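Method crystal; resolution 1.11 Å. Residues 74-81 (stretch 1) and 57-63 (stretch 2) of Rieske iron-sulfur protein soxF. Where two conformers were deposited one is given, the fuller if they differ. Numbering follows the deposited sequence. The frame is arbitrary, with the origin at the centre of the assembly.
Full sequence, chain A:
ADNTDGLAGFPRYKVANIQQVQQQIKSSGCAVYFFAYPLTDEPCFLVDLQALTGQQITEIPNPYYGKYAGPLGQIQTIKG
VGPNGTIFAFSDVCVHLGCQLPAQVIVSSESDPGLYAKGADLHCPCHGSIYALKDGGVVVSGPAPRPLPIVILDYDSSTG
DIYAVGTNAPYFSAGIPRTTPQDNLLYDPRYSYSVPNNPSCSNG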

# COMPACT_ATOMS: atom_id res chain seq x y z
N GLN A 74 -6.41 7.22 15.24
CA GLN A 74 -6.65 6.36 16.39
C GLN A 74 -6.54 4.89 16.04
O GLN A 74 -6.61 4.02 16.91
CB GLN A 74 -8.01 6.68 17.00
CG GLN A 74 -8.21 6.03 18.35
CD GLN A 74 -9.39 6.59 19.10
OE1 GLN A 74 -10.30 7.19 18.45
NE2 GLN A 74 -9.44 6.38 20.41
N ILE A 75 -6.36 4.55 14.77
CA ILE A 75 -6.21 3.14 14.37
C ILE A 75 -4.86 2.66 14.94
O ILE A 75 -3.81 3.24 14.69
CB ILE A 75 -6.25 3.01 12.85
CG1 ILE A 75 -7.64 3.39 12.33
CG2 ILE A 75 -5.85 1.62 12.42
CD1 ILE A 75 -7.70 3.51 10.81
N GLN A 76 -4.92 1.58 15.75
CA GLN A 76 -3.69 1.05 16.33
C GLN A 76 -3.01 0.03 15.47
O GLN A 76 -1.76 -0.05 15.47
CB GLN A 76 -3.98 0.40 17.72
CG GLN A 76 -4.38 1.43 18.72
CD GLN A 76 -4.75 0.76 20.04
OE1 GLN A 76 -3.84 0.32 20.76
NE2 GLN A 76 -6.01 0.69 20.28
N THR A 77 -3.77 -0.78 14.76
CA THR A 77 -3.28 -1.85 13.92
C THR A 77 -4.14 -1.93 12.70
O THR A 77 -5.28 -1.47 12.67
CB THR A 77 -3.25 -3.21 14.60
OG1 THR A 77 -4.63 -3.65 14.71
CG2 THR A 77 -2.57 -3.18 15.99
N ILE A 78 -3.55 -2.48 11.65
CA ILE A 78 -4.22 -2.71 10.37
C ILE A 78 -4.42 -4.21 10.22
O ILE A 78 -3.44 -4.97 10.22
CB ILE A 78 -3.40 -2.15 9.21
CG1 ILE A 78 -3.11 -0.67 9.36
CG2 ILE A 78 -4.12 -2.46 7.86
CD1 ILE A 78 -4.18 0.16 9.46
N LYS A 79 -5.67 -4.62 10.13
CA LYS A 79 -5.95 -6.05 9.93
C LYS A 79 -5.94 -6.36 8.46
O LYS A 79 -6.49 -5.63 7.62
CB LYS A 79 -7.34 -6.40 10.53
CG LYS A 79 -7.27 -6.35 12.13
CD LYS A 79 -8.40 -6.97 12.82
CE LYS A 79 -8.21 -7.02 14.34
NZ LYS A 79 -7.66 -5.71 14.79
N GLY A 80 -5.34 -7.49 8.10
CA GLY A 80 -5.41 -7.98 6.75
C GLY A 80 -6.85 -8.39 6.43
O GLY A 80 -7.59 -8.84 7.32
N VAL A 81 -7.23 -8.27 5.17
CA VAL A 81 -8.60 -8.53 4.79
C VAL A 81 -8.74 -9.75 3.87
O VAL A 81 -7.76 -10.29 3.33
CB VAL A 81 -9.28 -7.28 4.16
CG1 VAL A 81 -9.17 -6.10 5.12
CG2 VAL A 81 -8.72 -6.96 2.78
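Stretch 2, residues 57-63: ITEIPNP

Stretch 2 runs beside stretch 1 as an antiparallel partner: extended residues 59-61 pair with 77-79, the strand axes crossing at 157° and approaching to 4.5 Å. Ile60 lies opposite Ile78 in a hydrogen-bonded pair, CA to CA 5.3 Å, with Ile78 N to Ile60 O at 2.8 Å and Ile60 N to Ile78 O at 2.9 Å. The flanking non-hydrogen-bonded pairs draw closer, 4.3 Å between the CA atoms of Thr77 and Pro61 and 4.4 Å between those of Lys79 and Glu59. The ladder continues beyond the strands, Asn62 N reaching Gln76 O at 3.0 Å and Gly80 N reaching Thr58 O at 2.9 Å. Pro61, lacking an amide hydrogen, fits a position where no such donor is required by this ladder.

Ile78 and Ile60 share a buried face, where their branched apolar side chains meet at 4.0 Å, Ile78 CB to Ile60 CG1. Glu59 and Lys79 occupy the other, exposed face. The extended Glu59 side chain brings OE2 to 2.6 Å from Thr77 OG1, which donates a hydrogen bond, and to 3.2 Å from Lys79 NZ in a salt bridge; one carboxylate oxygen thus serves both donors. Buried Asn62 points toward stretch 1, and its ND2 donates to Ile75 O at 2.8 Å, satisfying a backbone carbonyl beyond the paired strands.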

# COMPACT_ATOMS: atom_id res chain seq x y z
N ILE A 57 0.61 -13.64 7.90
CA ILE A 57 0.59 -12.27 8.42
C ILE A 57 -0.82 -11.73 8.29
O ILE A 57 -1.30 -11.51 7.16
CB ILE A 57 1.64 -11.40 7.70
CG1 ILE A 57 3.09 -11.96 7.91
CG2 ILE A 57 1.55 -9.97 8.19
CD1 ILE A 57 3.97 -11.48 6.77
N THR A 58 -1.47 -11.50 9.41
CA THR A 58 -2.87 -11.11 9.44
C THR A 58 -3.09 -9.75 10.10
O THR A 58 -4.22 -9.26 10.07
CB THR A 58 -3.78 -12.14 10.09
OG1 THR A 58 -3.39 -12.32 11.44
CG2 THR A 58 -3.70 -13.50 9.39
N GLU A 59 -2.08 -9.13 10.68
CA GLU A 59 -2.24 -7.84 11.35
C GLU A 59 -0.85 -7.21 11.42
O GLU A 59 0.12 -7.90 11.75
CB GLU A 59 -2.83 -8.08 12.73
CG GLU A 59 -3.15 -6.81 13.50
CD GLU A 59 -3.87 -7.12 14.81
OE1 GLU A 59 -3.87 -8.25 15.32
OE2 GLU A 59 -4.50 -6.19 15.35
N ILE A 60 -0.80 -5.92 11.13
CA ILE A 60 0.46 -5.16 11.15
C ILE A 60 0.17 -3.88 11.96
O ILE A 60 -0.97 -3.42 12.06
CB ILE A 60 1.02 -4.89 9.80
CG1 ILE A 60 0.16 -3.92 8.98
CG2 ILE A 60 1.25 -6.16 9.01
CD1 ILE A 60 0.59 -3.66 7.57
N PRO A 61 1.21 -3.23 12.52
CA PRO A 61 0.95 -2.03 13.31
C PRO A 61 0.65 -0.85 12.43
O PRO A 61 1.09 -0.77 11.29
CB PRO A 61 2.29 -1.82 14.07
CG PRO A 61 3.11 -3.07 13.89
CD PRO A 61 2.61 -3.66 12.57
N ASN A 62 -0.07 0.14 13.02
CA ASN A 62 -0.16 1.44 12.42
C ASN A 62 0.89 2.33 13.04
O ASN A 62 0.68 2.86 14.16
CB ASN A 62 -1.53 2.10 12.61
CG ASN A 62 -1.53 3.50 12.08
OD1 ASN A 62 -0.65 3.86 11.26
ND2 ASN A 62 -2.47 4.32 12.49
N PRO A 63 2.04 2.58 12.39
CA PRO A 63 3.09 3.40 13.02
C PRO A 63 2.72 4.85 13.19
O PRO A 63 3.42 5.58 13.91
CB PRO A 63 4.28 3.23 12.06
CG PRO A 63 3.65 2.99 10.76
CD PRO A 63 2.41 2.14 11.02
O HOH W 1 -6.90 -10.09 9.72